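Local coordinates for phenylacetaldehyde dehydrogenase (PDB 4O5H), which probably oxidises phenylacetaldehyde to phenylacetic acid with NAD+ as the electron acceptor, as a member of the aldehyde dehydrogenase family, at residues Y371-S374 with G375-E378; T404-M408 with R409-E413. All blocks are in the same frame, centred on the assembly; numbering follows the deposited sequence. Where two conformers were deposited one is given.

Contact 1. Residues Y371-S374 with G375-E378; sequences YIDS and GFGE
Gly375 N donates to Tyr371 O at 3.0 Å, the first of four successive i to i+4 bonds in the C-terminal part of the alpha-helix 362-378. The Tyr371 side chain packs on Arg409 and Ile415, and its OH is hydrogen-bonded to Glu413. Ile372 meets Phe376 with both its backbone and its side chain. Its carbonyl O receives Phe376 N at 3.1 Å, and the same O sits over one face of the Phe376 ring, 3.5 Å above it and offset toward the rim. With CG2 anti to the backbone N, the Ile372 side chain runs beside that of Phe376, and CG2 lies 3.4 Å from Phe376 CE2; the pair packs on strand 399-402 through Thr399 and Leu401. Asp373 O is bonded by Gly377 N at 2.9 Å. Ser374 O takes Glu378 N at 3.0 Å, but that bond is bent to 131° and weak. The Ser374 side chain reaches Glu378 through a water. Ser374 OG is 2.8 Å from this water, which in turn donates a hydrogen bond of 2.6 Å to Glu378 OE1, an oxygen that also accepts the backbone N of Arg409.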
loop_
_atom_site.group_PDB
_atom_site.type_symbol
_atom_site.label_atom_id
_atom_site.label_comp_id
_atom_site.label_asym_id
_atom_site.label_seq_id
_atom_site.Cartn_x
_atom_site.Cartn_y
_atom_site.Cartn_z
ATOM N N TYR A 371 25.752 -11.944 16.866
ATOM C CA TYR A 371 26.163 -10.763 16.124
ATOM C C TYR A 371 27.401 -10.100 16.720
ATOM O O TYR A 371 28.331 -9.750 16.010
ATOM C CB TYR A 371 25.034 -9.739 16.036
ATOM C CG TYR A 371 24.149 -9.969 14.859
ATOM C CD1 TYR A 371 24.645 -9.829 13.570
ATOM C CD2 TYR A 371 22.818 -10.330 15.025
ATOM C CE1 TYR A 371 23.835 -10.045 12.493
ATOM C CE2 TYR A 371 22.002 -10.564 13.952
ATOM C CZ TYR A 371 22.514 -10.417 12.692
ATOM O OH TYR A 371 21.716 -10.631 11.616
ATOM N N ILE A 372 27.426 -9.938 18.029
ATOM C CA ILE A 372 28.601 -9.361 18.698
ATOM C C ILE A 372 29.862 -10.185 18.405
ATOM O O ILE A 372 30.900 -9.634 18.036
ATOM C CB ILE A 372 28.406 -9.266 20.224
ATOM C CG1 ILE A 372 27.294 -8.263 20.552
ATOM C CG2 ILE A 372 29.726 -8.848 20.891
ATOM C CD1 ILE A 372 26.831 -8.304 21.999
ATOM N N ASP A 373 29.754 -11.505 18.546
ATOM C CA ASP A 373 30.872 -12.431 18.258
ATOM C C ASP A 373 31.338 -12.285 16.814
ATOM O O ASP A 373 32.540 -12.234 16.535
ATOM C CB ASP A 373 30.475 -13.879 18.548
ATOM C CG ASP A 373 30.267 -14.136 20.039
ATOM O OD1 ASP A 373 30.591 -13.277 20.894
ATOM O OD2 ASP A 373 29.802 -15.226 20.373
ATOM N N SER A 374 30.384 -12.179 15.905
ATOM C CA SER A 374 30.671 -11.947 14.513
ATOM C C SER A 374 31.510 -10.654 14.286
ATOM O O SER A 374 32.444 -10.655 13.501
ATOM C CB SER A 374 29.343 -11.917 13.756
ATOM O OG SER A 374 29.320 -10.974 12.743
ATOM N N GLY A 375 31.156 -9.574 14.972
ATOM C CA GLY A 375 31.883 -8.316 14.926
ATOM C C GLY A 375 33.325 -8.484 15.362
ATOM O O GLY A 375 34.250 -8.030 14.658
ATOM N N PHE A 376 33.526 -9.162 16.497
ATOM C CA PHE A 376 34.871 -9.452 16.988
ATOM C C PHE A 376 35.648 -10.251 15.953
ATOM O O PHE A 376 36.782 -9.913 15.626
ATOM C CB PHE A 376 34.865 -10.232 18.311
ATOM C CG PHE A 376 34.312 -9.472 19.484
ATOM C CD1 PHE A 376 34.578 -8.117 19.653
ATOM C CD2 PHE A 376 33.541 -10.127 20.447
ATOM C CE1 PHE A 376 34.078 -7.429 20.744
ATOM C CE2 PHE A 376 33.053 -9.442 21.545
ATOM C CZ PHE A 376 33.308 -8.084 21.681
ATOM N N GLY A 377 35.014 -11.276 15.416
ATOM C CA GLY A 377 35.608 -12.088 14.370
ATOM C C GLY A 377 36.054 -11.300 13.143
ATOM O O GLY A 377 36.985 -11.691 12.474
ATOM N N GLU A 378 35.383 -10.197 12.830
ATOM C CA GLU A 378 35.743 -9.395 11.658
ATOM C C GLU A 378 36.672 -8.236 11.977
ATOM O O GLU A 378 37.075 -7.510 11.064
ATOM C CB GLU A 378 34.492 -8.878 10.956
ATOM C CG GLU A 378 33.639 -9.981 10.361
ATOM C CD GLU A 378 32.533 -9.435 9.460
ATOM O OE1 GLU A 378 31.469 -9.089 9.899
ATOM O OE2 GLU A 378 32.781 -9.320 8.260
HETATM O O HOH W 1 30.247 -8.393 12.071
#

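Contact 2. Residues T404-M408 with R409-E413; sequences TTQAM and RVVRE
Met408 O accepts two backbone N-H groups, a well-formed bond from Arg412 N at 3.0 Å and a weak, bent one (132°) from Val411 N, also at 3.0 Å. Met408 is the N-cap residue of the single-turn helix 409-412. A type I beta turn precedes it, closed by Met408 N on Thr405 O at 3.1 Å; the extended Met408 side chain folds back beside this turn, SD receiving a weak bond from Thr405 N. Val411 fills the inside of the bend with both branches. CG1, anti to the backbone N (chi1 -179°), lies 3.6 Å from Gln406 OE1, whose hydrogen bond comes from Tyr324, while CG2 sits 3.2 Å from Thr405 O and 3.8 Å from Thr404 CB. In one of two conformers Arg412 NH1 makes a salt bridge with Asp437; its long, weak bond to Gln406 O is doubtful. Along the helix, Arg409 grips Glu413 side-on: NE meets OE2 at 3.0 Å from above the carboxylate plane, and NH2 meets OE1 at 2.9 Å on its syn side. Turn and helix lie in the short connection between the adjacent parallel strands 399-402 and 419-425, a beta-alpha-beta crossover.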
loop_
_atom_site.group_PDB
_atom_site.type_symbol
_atom_site.label_atom_id
_atom_site.label_comp_id
_atom_site.label_asym_id
_atom_site.label_seq_id
_atom_site.Cartn_x
_atom_site.Cartn_y
_atom_site.Cartn_z
ATOM N N THR A 404 34.800 -0.493 13.279
ATOM C CA THR A 404 33.927 -1.221 12.356
ATOM C C THR A 404 34.018 -0.627 10.965
ATOM O O THR A 404 34.471 0.490 10.798
ATOM C CB THR A 404 32.475 -1.149 12.799
ATOM O OG1 THR A 404 32.115 0.223 13.013
ATOM C CG2 THR A 404 32.260 -1.934 14.081
ATOM N N THR A 405 33.605 -1.387 9.960
ATOM C CA THR A 405 33.530 -0.893 8.574
ATOM C C THR A 405 32.161 -1.252 7.981
ATOM O O THR A 405 31.470 -2.150 8.487
ATOM C CB THR A 405 34.584 -1.559 7.677
ATOM O OG1 THR A 405 34.279 -2.950 7.598
ATOM C CG2 THR A 405 35.989 -1.369 8.224
ATOM N N GLN A 406 31.808 -0.606 6.874
ATOM C CA GLN A 406 30.510 -0.828 6.243
ATOM C C GLN A 406 30.335 -2.255 5.744
ATOM O O GLN A 406 29.210 -2.701 5.576
ATOM C CB GLN A 406 30.269 0.170 5.091
ATOM C CG GLN A 406 30.237 1.633 5.538
ATOM C CD GLN A 406 29.041 1.955 6.425
ATOM O OE1 GLN A 406 29.195 2.266 7.615
ATOM N NE2 GLN A 406 27.833 1.854 5.851
ATOM N N ALA A 407 31.425 -2.976 5.534
ATOM C CA ALA A 407 31.321 -4.358 5.074
ATOM C C ALA A 407 30.946 -5.353 6.164
ATOM O O ALA A 407 30.605 -6.486 5.864
ATOM C CB ALA A 407 32.653 -4.785 4.437
ATOM N N MET A 408 31.062 -4.989 7.427
ATOM C CA MET A 408 30.880 -5.992 8.483
ATOM C C MET A 408 29.426 -6.317 8.717
ATOM O O MET A 408 28.566 -5.443 8.604
ATOM C CB MET A 408 31.456 -5.476 9.798
ATOM C CG MET A 408 32.958 -5.275 9.775
ATOM S SD MET A 408 33.514 -4.772 11.406
ATOM C CE MET A 408 35.269 -4.571 11.068
ATOM N N ARG A 409 29.148 -7.548 9.108
ATOM C CA ARG A 409 27.743 -7.980 9.392
ATOM C C ARG A 409 27.057 -7.126 10.451
ATOM O O ARG A 409 25.901 -6.770 10.282
ATOM C CB ARG A 409 27.694 -9.416 9.845
ATOM C CG ARG A 409 28.224 -10.386 8.820
ATOM C CD ARG A 409 27.930 -11.817 9.223
ATOM N NE ARG A 409 26.489 -11.977 9.368
ATOM C CZ ARG A 409 25.909 -12.917 10.092
ATOM N NH1 ARG A 409 26.632 -13.827 10.719
ATOM N NH2 ARG A 409 24.576 -12.952 10.174
ATOM N N VAL A 410 27.786 -6.768 11.509
ATOM C CA VAL A 410 27.222 -5.907 12.561
ATOM C C VAL A 410 26.808 -4.534 12.086
ATOM O O VAL A 410 25.940 -3.922 12.677
ATOM C CB VAL A 410 28.149 -5.705 13.786
ATOM C CG1 VAL A 410 28.188 -6.968 14.626
ATOM C CG2 VAL A 410 29.546 -5.256 13.382
ATOM N N VAL A 411 27.447 -4.043 11.032
ATOM C CA VAL A 411 27.025 -2.779 10.450
ATOM C C VAL A 411 25.880 -2.963 9.452
ATOM O O VAL A 411 25.003 -2.080 9.377
ATOM C CB VAL A 411 28.202 -2.027 9.787
ATOM C CG1 VAL A 411 27.776 -0.693 9.211
ATOM C CG2 VAL A 411 29.348 -1.798 10.792
ATOM N N ARG A 412 25.893 -4.036 8.673
ATOM C CA ARG A 412 24.904 -4.218 7.614
ATOM C C ARG A 412 23.571 -4.746 8.096
ATOM O O ARG A 412 22.520 -4.376 7.574
ATOM C CB ARG A 412 25.443 -5.160 6.566
ATOM C CG ARG A 412 26.684 -4.509 5.989
ATOM C CD ARG A 412 26.785 -4.555 4.470
ATOM N NE ARG A 412 25.642 -3.887 3.842
ATOM C CZ ARG A 412 25.651 -2.641 3.360
ATOM N NH1 ARG A 412 26.749 -1.891 3.392
ATOM N NH2 ARG A 412 24.546 -2.153 2.820
ATOM N N GLU A 413 23.598 -5.607 9.107
ATOM C CA GLU A 413 22.404 -6.345 9.515
ATOM C C GLU A 413 21.797 -5.827 10.825
ATOM O O GLU A 413 22.520 -5.409 11.736
ATOM C CB GLU A 413 22.774 -7.818 9.679
ATOM C CG GLU A 413 23.199 -8.472 8.368
ATOM C CD GLU A 413 23.603 -9.917 8.530
ATOM O OE1 GLU A 413 23.061 -10.657 9.381
ATOM O OE2 GLU A 413 24.481 -10.329 7.782
#

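How the contacts relate
Contact 1 lies in the C-terminal part of helix 362-378, and contact 2 lies against it after the chain has run through strands 381-384 and 399-402; their centres are 10 Å apart. Two probable hydrogen bonds tie them: Tyr371 OH to Glu413 OE1 at 2.6 Å, and Arg409 N to Glu378 OE1 at 2.9 Å. The second gives one of the first N-H groups of helix 409-412 a carboxylate partner from the C-terminal part of the other helix. Packing adds Tyr371 O against Val410 CG1 at 3.1 Å. Neither contact includes the sodium ligands Val51, Asp119 and Asp212. In related aldehyde dehydrogenases the segment just beyond 409-413 borders the NAD site.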